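Local coordinates for LacI family transcription regulator (Bifidobacterium animalis subsp. lactis, PDB 4O5A), which probably binds operator DNA and regulates transcription in response to a small-molecule effector, as other members of the LacI repressor family do, at residues A252-N257 / S280-G285; M260-E265 / V291-P296; R184-F189 / A338-A343. All coordinates share one frame; numbering follows the deposited sequence.

Contact 1 of 3, residues A252-N257 / S280-G285; sequences AIIYDN and SIISWG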
# COMPACT_ATOMS: atom_id res chain seq x y z
N ALA A 252 -22.94 -14.73 6.11
CA ALA A 252 -21.55 -14.51 5.73
C ALA A 252 -21.51 -13.48 4.62
O ALA A 252 -22.40 -13.44 3.76
CB ALA A 252 -20.90 -15.84 5.27
N ILE A 253 -20.49 -12.62 4.66
CA ILE A 253 -20.26 -11.62 3.63
C ILE A 253 -18.82 -11.71 3.16
O ILE A 253 -17.89 -11.76 3.97
CB ILE A 253 -20.57 -10.19 4.15
CG1 ILE A 253 -22.03 -10.11 4.58
CG2 ILE A 253 -20.33 -9.15 3.04
CD1 ILE A 253 -22.37 -8.83 5.35
N ILE A 254 -18.65 -11.77 1.84
CA ILE A 254 -17.33 -11.74 1.22
C ILE A 254 -17.09 -10.35 0.63
O ILE A 254 -17.91 -9.84 -0.16
CB ILE A 254 -17.23 -12.81 0.13
CG1 ILE A 254 -17.42 -14.20 0.75
CG2 ILE A 254 -15.89 -12.71 -0.57
CD1 ILE A 254 -17.36 -15.33 -0.25
N TYR A 255 -15.98 -9.72 0.99
CA TYR A 255 -15.65 -8.39 0.49
C TYR A 255 -14.54 -8.43 -0.54
O TYR A 255 -13.55 -9.14 -0.35
CB TYR A 255 -15.18 -7.50 1.64
CG TYR A 255 -16.26 -7.26 2.67
CD1 TYR A 255 -17.01 -6.10 2.64
CD2 TYR A 255 -16.51 -8.19 3.66
CE1 TYR A 255 -18.01 -5.86 3.59
CE2 TYR A 255 -17.50 -7.97 4.63
CZ TYR A 255 -18.24 -6.82 4.58
OH TYR A 255 -19.22 -6.63 5.52
N ASP A 256 -14.65 -7.60 -1.58
CA ASP A 256 -13.65 -7.58 -2.65
C ASP A 256 -12.32 -6.94 -2.25
O ASP A 256 -11.35 -7.02 -2.99
CB ASP A 256 -14.21 -6.91 -3.91
CG ASP A 256 -14.90 -7.90 -4.85
OD1 ASP A 256 -15.31 -8.98 -4.38
OD2 ASP A 256 -15.05 -7.59 -6.05
N ASN A 257 -12.24 -6.31 -1.08
CA ASN A 257 -10.93 -5.90 -0.58
C ASN A 257 -10.84 -5.91 0.93
O ASN A 257 -11.85 -6.03 1.62
CB ASN A 257 -10.44 -4.57 -1.17
CG ASN A 257 -11.21 -3.35 -0.64
OD1 ASN A 257 -11.99 -3.45 0.29
ND2 ASN A 257 -10.95 -2.20 -1.25
N SER A 280 -20.07 -14.39 9.53
CA SER A 280 -18.73 -14.69 9.05
C SER A 280 -18.31 -13.68 7.99
O SER A 280 -19.15 -13.23 7.21
CB SER A 280 -18.65 -16.10 8.46
OG SER A 280 -18.65 -17.08 9.48
N ILE A 281 -17.02 -13.35 7.96
CA ILE A 281 -16.48 -12.37 7.01
C ILE A 281 -15.23 -12.92 6.34
O ILE A 281 -14.36 -13.50 7.00
CB ILE A 281 -16.14 -11.03 7.72
CG1 ILE A 281 -17.43 -10.33 8.14
CG2 ILE A 281 -15.35 -10.11 6.79
CD1 ILE A 281 -17.19 -9.07 8.95
N ILE A 282 -15.14 -12.75 5.02
CA ILE A 282 -13.95 -13.10 4.26
C ILE A 282 -13.50 -11.89 3.43
O ILE A 282 -14.32 -11.18 2.85
CB ILE A 282 -14.22 -14.29 3.32
CG1 ILE A 282 -14.56 -15.53 4.13
CG2 ILE A 282 -13.02 -14.58 2.41
CD1 ILE A 282 -14.99 -16.71 3.29
N SER A 283 -12.19 -11.66 3.40
CA SER A 283 -11.59 -10.65 2.54
C SER A 283 -11.01 -11.31 1.31
O SER A 283 -10.25 -12.26 1.44
CB SER A 283 -10.43 -9.96 3.26
OG SER A 283 -9.77 -9.04 2.40
N TRP A 284 -11.34 -10.80 0.13
CA TRP A 284 -10.73 -11.25 -1.12
C TRP A 284 -9.49 -10.39 -1.27
O TRP A 284 -9.58 -9.22 -1.66
CB TRP A 284 -11.67 -11.01 -2.30
CG TRP A 284 -11.41 -11.89 -3.50
CD1 TRP A 284 -10.22 -12.38 -3.90
CD2 TRP A 284 -12.40 -12.37 -4.42
NE1 TRP A 284 -10.40 -13.16 -5.04
CE2 TRP A 284 -11.71 -13.17 -5.37
CE3 TRP A 284 -13.78 -12.22 -4.53
CZ2 TRP A 284 -12.39 -13.80 -6.42
CZ3 TRP A 284 -14.44 -12.85 -5.58
CH2 TRP A 284 -13.74 -13.63 -6.51
N GLY A 285 -8.33 -10.95 -0.95
CA GLY A 285 -7.10 -10.16 -0.89
C GLY A 285 -6.63 -10.13 0.55
O GLY A 285 -7.45 -9.99 1.46
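Ile253 and Tyr255 join Ser280, Ile282 and Trp284 through four backbone hydrogen bonds, a worked example of how neighbouring parallel strands are laced together. Ile253 N donates to Ser280 O at 2.9 Å, and Ile253 O accepts from Ile282 N. One step on, Tyr255 N meets Ile282 O almost straight, with 173° at the hydrogen, and Trp284 N closes the ladder on Tyr255 O at 2.8 Å. The strand axes approach to 4.7 Å.

Side chains alternate between the two faces of the sheet. On the face of Ala252 and Ser280, Ile254 and Ile282 lie side by side and point the same way, with CG1 of Ile254 4.1 Å from CB of Ile282. On the other face, chi1 of -64° puts Tyr255 CG beside the backbone N and anti to the carbonyl carbon. Tyr255 CE2 lies 3.7 Å from Ile281 CG2, Ile253 CG2 sits over one ring face toward the rim, and Ile282 O lies in plane at the edge. Past the strand end, Asp256 OD1 approaches Trp284 CE3 at 3.6 Å, the carboxylate turned 85° from the indole plane.

The next shell fixes these polar ends. Tyr255 OH is hydrogen-bonded to Thr240 OG1, and Asp256 OD2 forms a salt bridge with Arg196 and a hydrogen bond to Gly199 N. Arg209 makes a cation-pi contact with Trp284, while Asn257 OD1 N-caps the following helix at Met260 N.

The chemistry thus divides along the strands: an apolar, backbone-bonded middle gives way to charge and aromaticity at the C-terminal ends, the end of the sheet that borders the effector cleft in this family.

Contact 2 of 3, residues M260-E265 / V291-P296; sequences MALAGE and VAAHPP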
# COMPACT_ATOMS: atom_id res chain seq x y z
N MSE A 260 -12.63 -2.85 3.04
CA MSE A 260 -14.08 -2.97 3.21
C MSE A 260 -14.47 -4.10 4.17
O MSE A 260 -15.47 -3.98 4.88
CB MSE A 260 -14.80 -3.12 1.86
CG MSE A 260 -14.62 -1.89 0.97
SE MSE A 260 -15.91 -1.83 -0.49
CE MSE A 260 -15.38 -3.42 -1.42
N ALA A 261 -13.70 -5.19 4.18
CA ALA A 261 -13.94 -6.27 5.13
C ALA A 261 -13.78 -5.75 6.56
O ALA A 261 -14.60 -6.02 7.44
CB ALA A 261 -13.02 -7.48 4.87
N LEU A 262 -12.73 -4.96 6.78
CA LEU A 262 -12.53 -4.34 8.09
C LEU A 262 -13.67 -3.37 8.43
O LEU A 262 -14.20 -3.40 9.54
CB LEU A 262 -11.18 -3.63 8.15
CG LEU A 262 -10.91 -2.91 9.47
CD1 LEU A 262 -10.82 -3.93 10.59
CD2 LEU A 262 -9.60 -2.15 9.36
N ALA A 263 -14.04 -2.52 7.49
CA ALA A 263 -15.12 -1.54 7.71
C ALA A 263 -16.42 -2.26 8.03
O ALA A 263 -17.19 -1.84 8.90
CB ALA A 263 -15.27 -0.63 6.48
N GLY A 264 -16.66 -3.35 7.31
CA GLY A 264 -17.84 -4.19 7.54
C GLY A 264 -17.82 -4.89 8.88
O GLY A 264 -18.84 -4.97 9.57
N GLU A 265 -16.66 -5.39 9.28
CA GLU A 265 -16.55 -6.00 10.61
C GLU A 265 -16.84 -4.96 11.71
O GLU A 265 -17.51 -5.26 12.69
CB GLU A 265 -15.14 -6.58 10.80
CG GLU A 265 -14.94 -7.36 12.08
CD GLU A 265 -13.48 -7.78 12.22
OE1 GLU A 265 -12.63 -6.88 12.34
OE2 GLU A 265 -13.19 -8.99 12.20
N VAL A 291 -4.71 -9.38 9.71
CA VAL A 291 -4.09 -10.02 10.87
C VAL A 291 -4.35 -9.19 12.12
O VAL A 291 -4.45 -9.71 13.23
CB VAL A 291 -2.58 -10.18 10.63
CG1 VAL A 291 -1.86 -10.66 11.87
CG2 VAL A 291 -2.36 -11.17 9.47
N ALA A 292 -4.48 -7.88 11.93
CA ALA A 292 -4.58 -6.93 13.04
C ALA A 292 -6.01 -6.66 13.48
O ALA A 292 -6.22 -5.97 14.47
CB ALA A 292 -3.92 -5.58 12.65
N ALA A 293 -6.97 -7.19 12.74
CA ALA A 293 -8.40 -6.88 12.96
C ALA A 293 -8.97 -7.58 14.20
O ALA A 293 -8.30 -8.41 14.83
CB ALA A 293 -9.21 -7.27 11.73
N HIS A 294 -10.22 -7.27 14.52
CA HIS A 294 -10.88 -7.78 15.73
C HIS A 294 -12.23 -8.41 15.43
O HIS A 294 -13.25 -7.73 15.44
CB HIS A 294 -11.06 -6.62 16.73
CG HIS A 294 -11.71 -7.03 18.01
ND1 HIS A 294 -11.25 -8.08 18.77
CD2 HIS A 294 -12.78 -6.52 18.68
CE1 HIS A 294 -12.00 -8.21 19.85
NE2 HIS A 294 -12.94 -7.27 19.81
N PRO A 295 -12.27 -9.73 15.17
CA PRO A 295 -11.17 -10.70 15.16
C PRO A 295 -10.42 -10.69 13.83
O PRO A 295 -10.89 -10.09 12.85
CB PRO A 295 -11.91 -12.03 15.33
CG PRO A 295 -13.21 -11.80 14.61
CD PRO A 295 -13.58 -10.39 14.98
N PRO A 296 -9.26 -11.34 13.80
CA PRO A 296 -8.53 -11.43 12.53
C PRO A 296 -9.38 -12.04 11.41
O PRO A 296 -10.19 -12.96 11.62
CB PRO A 296 -7.34 -12.32 12.87
CG PRO A 296 -7.12 -12.07 14.34
CD PRO A 296 -8.51 -11.93 14.91
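Helix 258-271, the connection of a beta-alpha-beta unit, meets the loop after helix 288-292 where Glu265 and Leu262 touch Ala293, His294 and Pro295. It illustrates how one acidic side chain can link a helix to a loop. Glu265 leaves its helix with CG anti to the backbone N (chi1 -174°) and stays extended beyond it, which carries the carboxylate to the loop backbone. There His294 N donates to Glu265 OE1 at 3.3 Å. The bond is bent, 136° at the hydrogen, and the donor stands above the carboxylate plane, 37° out of it. Glu265 OE2 lies against the Pro295 ring, 3.1 Å from Pro295 CD and 2.6 Å from Pro295 O. A cis peptide precedes Pro295.

The apolar pair of the contact is Leu262 CD1 on Ala293 CB, at 3.9 Å. Glu265 OE1 also lies 3.5 Å from Ala293 CB. An alanine in place of Glu265 would probably leave His294 N without this acceptor and open a gap beside Ala293 CB and the Pro295 ring.

On its inner side the helix rests on the sheet, with Ala261 packing on Tyr255, Ile281 and Ser283, and Glu265 also touching Ile281. A second subunit lies alongside: Ala292 O is hydrogen-bonded to Ser266 OG of that subunit, and Ala263 packs on its Ala292. Helix and loop are therefore joined to each other within one chain at a place where both also meet the dimer partner.

Contact 3 of 3, residues R184-F189 / A338-A343; sequences RHLALF and ASTAPA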
# COMPACT_ATOMS: atom_id res chain seq x y z
N ARG A 184 -16.96 -22.86 -0.89
CA ARG A 184 -16.95 -24.19 -0.26
C ARG A 184 -16.62 -24.10 1.24
O ARG A 184 -17.13 -24.87 2.02
CB ARG A 184 -15.98 -25.14 -0.97
CG ARG A 184 -16.43 -25.57 -2.36
CD ARG A 184 -15.58 -26.73 -2.88
NE ARG A 184 -14.19 -26.30 -3.07
CZ ARG A 184 -13.76 -25.69 -4.17
NH1 ARG A 184 -14.60 -25.46 -5.17
NH2 ARG A 184 -12.48 -25.31 -4.27
N HIS A 185 -15.75 -23.15 1.61
CA HIS A 185 -15.38 -22.91 3.01
C HIS A 185 -16.64 -22.49 3.79
O HIS A 185 -16.89 -22.99 4.89
CB HIS A 185 -14.30 -21.82 3.08
CG HIS A 185 -13.88 -21.42 4.47
ND1 HIS A 185 -13.17 -22.26 5.30
CD2 HIS A 185 -14.03 -20.26 5.13
CE1 HIS A 185 -12.92 -21.62 6.44
NE2 HIS A 185 -13.43 -20.41 6.36
N LEU A 186 -17.44 -21.61 3.20
CA LEU A 186 -18.68 -21.19 3.84
C LEU A 186 -19.69 -22.32 3.89
O LEU A 186 -20.39 -22.49 4.89
CB LEU A 186 -19.26 -19.94 3.15
CG LEU A 186 -18.35 -18.70 3.20
CD1 LEU A 186 -18.99 -17.57 2.43
CD2 LEU A 186 -18.10 -18.27 4.65
N ALA A 187 -19.76 -23.13 2.83
CA ALA A 187 -20.69 -24.26 2.79
C ALA A 187 -20.36 -25.28 3.87
O ALA A 187 -21.26 -25.81 4.53
CB ALA A 187 -20.67 -24.92 1.42
N LEU A 188 -19.07 -25.54 4.05
CA LEU A 188 -18.62 -26.51 5.06
C LEU A 188 -19.07 -26.07 6.45
O LEU A 188 -19.39 -26.89 7.31
CB LEU A 188 -17.10 -26.60 5.02
CG LEU A 188 -16.47 -27.41 6.16
CD1 LEU A 188 -17.01 -28.82 6.17
CD2 LEU A 188 -14.96 -27.42 6.06
N PHE A 189 -19.09 -24.75 6.65
CA PHE A 189 -19.51 -24.15 7.91
C PHE A 189 -21.02 -23.96 7.99
O PHE A 189 -21.51 -23.31 8.91
CB PHE A 189 -18.82 -22.80 8.09
CG PHE A 189 -17.44 -22.89 8.69
CD1 PHE A 189 -17.07 -23.98 9.47
CD2 PHE A 189 -16.52 -21.88 8.48
CE1 PHE A 189 -15.80 -24.06 10.02
CE2 PHE A 189 -15.25 -21.95 9.03
CZ PHE A 189 -14.89 -23.04 9.80
N ALA A 338 -9.98 -16.11 12.43
CA ALA A 338 -11.06 -16.19 13.40
C ALA A 338 -12.41 -15.69 12.89
O ALA A 338 -13.44 -15.99 13.51
CB ALA A 338 -10.66 -15.45 14.67
N SER A 339 -12.43 -14.97 11.78
CA SER A 339 -13.67 -14.34 11.32
C SER A 339 -14.64 -15.25 10.54
O SER A 339 -15.70 -14.79 10.12
CB SER A 339 -13.37 -13.08 10.48
OG SER A 339 -12.87 -13.47 9.20
N THR A 340 -14.28 -16.52 10.33
CA THR A 340 -15.24 -17.47 9.75
C THR A 340 -15.45 -18.60 10.72
O THR A 340 -14.50 -19.07 11.34
CB THR A 340 -14.81 -18.02 8.36
OG1 THR A 340 -13.46 -18.47 8.42
CG2 THR A 340 -14.91 -16.93 7.29
N ALA A 341 -16.71 -19.02 10.86
CA ALA A 341 -17.09 -20.07 11.81
C ALA A 341 -18.44 -20.64 11.40
O ALA A 341 -19.05 -20.13 10.47
CB ALA A 341 -17.13 -19.47 13.23
N PRO A 342 -18.92 -21.70 12.08
CA PRO A 342 -20.23 -22.22 11.66
C PRO A 342 -21.35 -21.19 11.67
O PRO A 342 -21.34 -20.25 12.47
CB PRO A 342 -20.50 -23.32 12.69
CG PRO A 342 -19.13 -23.87 12.98
CD PRO A 342 -18.25 -22.62 13.03
N ALA A 343 -22.32 -21.38 10.77
CA ALA A 343 -23.41 -20.44 10.61
C ALA A 343 -24.32 -20.43 11.83
O ALA A 343 -24.61 -21.48 12.41
CB ALA A 343 -24.20 -20.74 9.35
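His185 and Phe189, at the C-terminal end of helix 175-188, close on Thr340 to Ala343 of the chain's tail, within a periplasmic-binding-protein-like fold. The principle illustrated is that a terminal tail can be tied to a helix end by a few contacts of different kinds.

Two hydrogen bonds come first. His185 NE2 donates to Thr340 OG1 at 2.8 Å, nearly straight at 174°, with the hydroxyl oxygen almost exactly in the imidazole plane. Thr340 presents that oxygen from between its backbone N and carbonyl carbon (chi1 49°). The same oxygen is hydrogen-bonded to Thr298 OG1, so two partners from different parts of the chain grip one buried hydroxyl, and the straight, in-plane bond would help hold the rotation of the imidazole. The other bond is between backbones, Ala343 N to Phe189 O at 2.8 Å.

Packing is dominated by the Phe189 ring, which turns one face to the Ala341-Pro342 peptide. Ala341 C stands 3.6 Å above the ring plane of Phe189, offset toward the rim, and Pro342 N is over the same face. Thr340 OG1 lies in plane at the edge of this ring, 4.0 Å from Phe189 CE2. Pro342 crosses the phenyl side chain at an angle, its CD 4.0 Å from Phe189 CD1. Within segment 184-189 the two rings also meet, Phe189 CD2 lying over one face of the His185 ring, toward its rim. Leu186 touches the tail more lightly, and also packs on Ala252, Ile254 and Ile282 of the sheet.

The Phe189 carbonyl has a further neighbour beside the Ala343 amide: Pro342 CA makes a CA-H...O contact with Phe189 O at 3.2 Å.

In the fold
All three contacts belong to one lobe and gather round its mixed sheet. Contact 1 is the parallel strand pair 252-255 and 280-284 in the sheet's middle. Contact 2, its centre about 10 Å away, uses the helix 258-271 that connects those strands; along the chain the segments of the two alternate. Contact 3, about 12 Å from contact 1 and 16 Å from contact 2 between centres, joins helix 175-188 to the tail after strand 333-335 and encloses both others in sequence. Together they tie the strand pair, the helix beside the second subunit and the chain's end into the C-terminal lobe of the periplasmic-binding-protein-like fold.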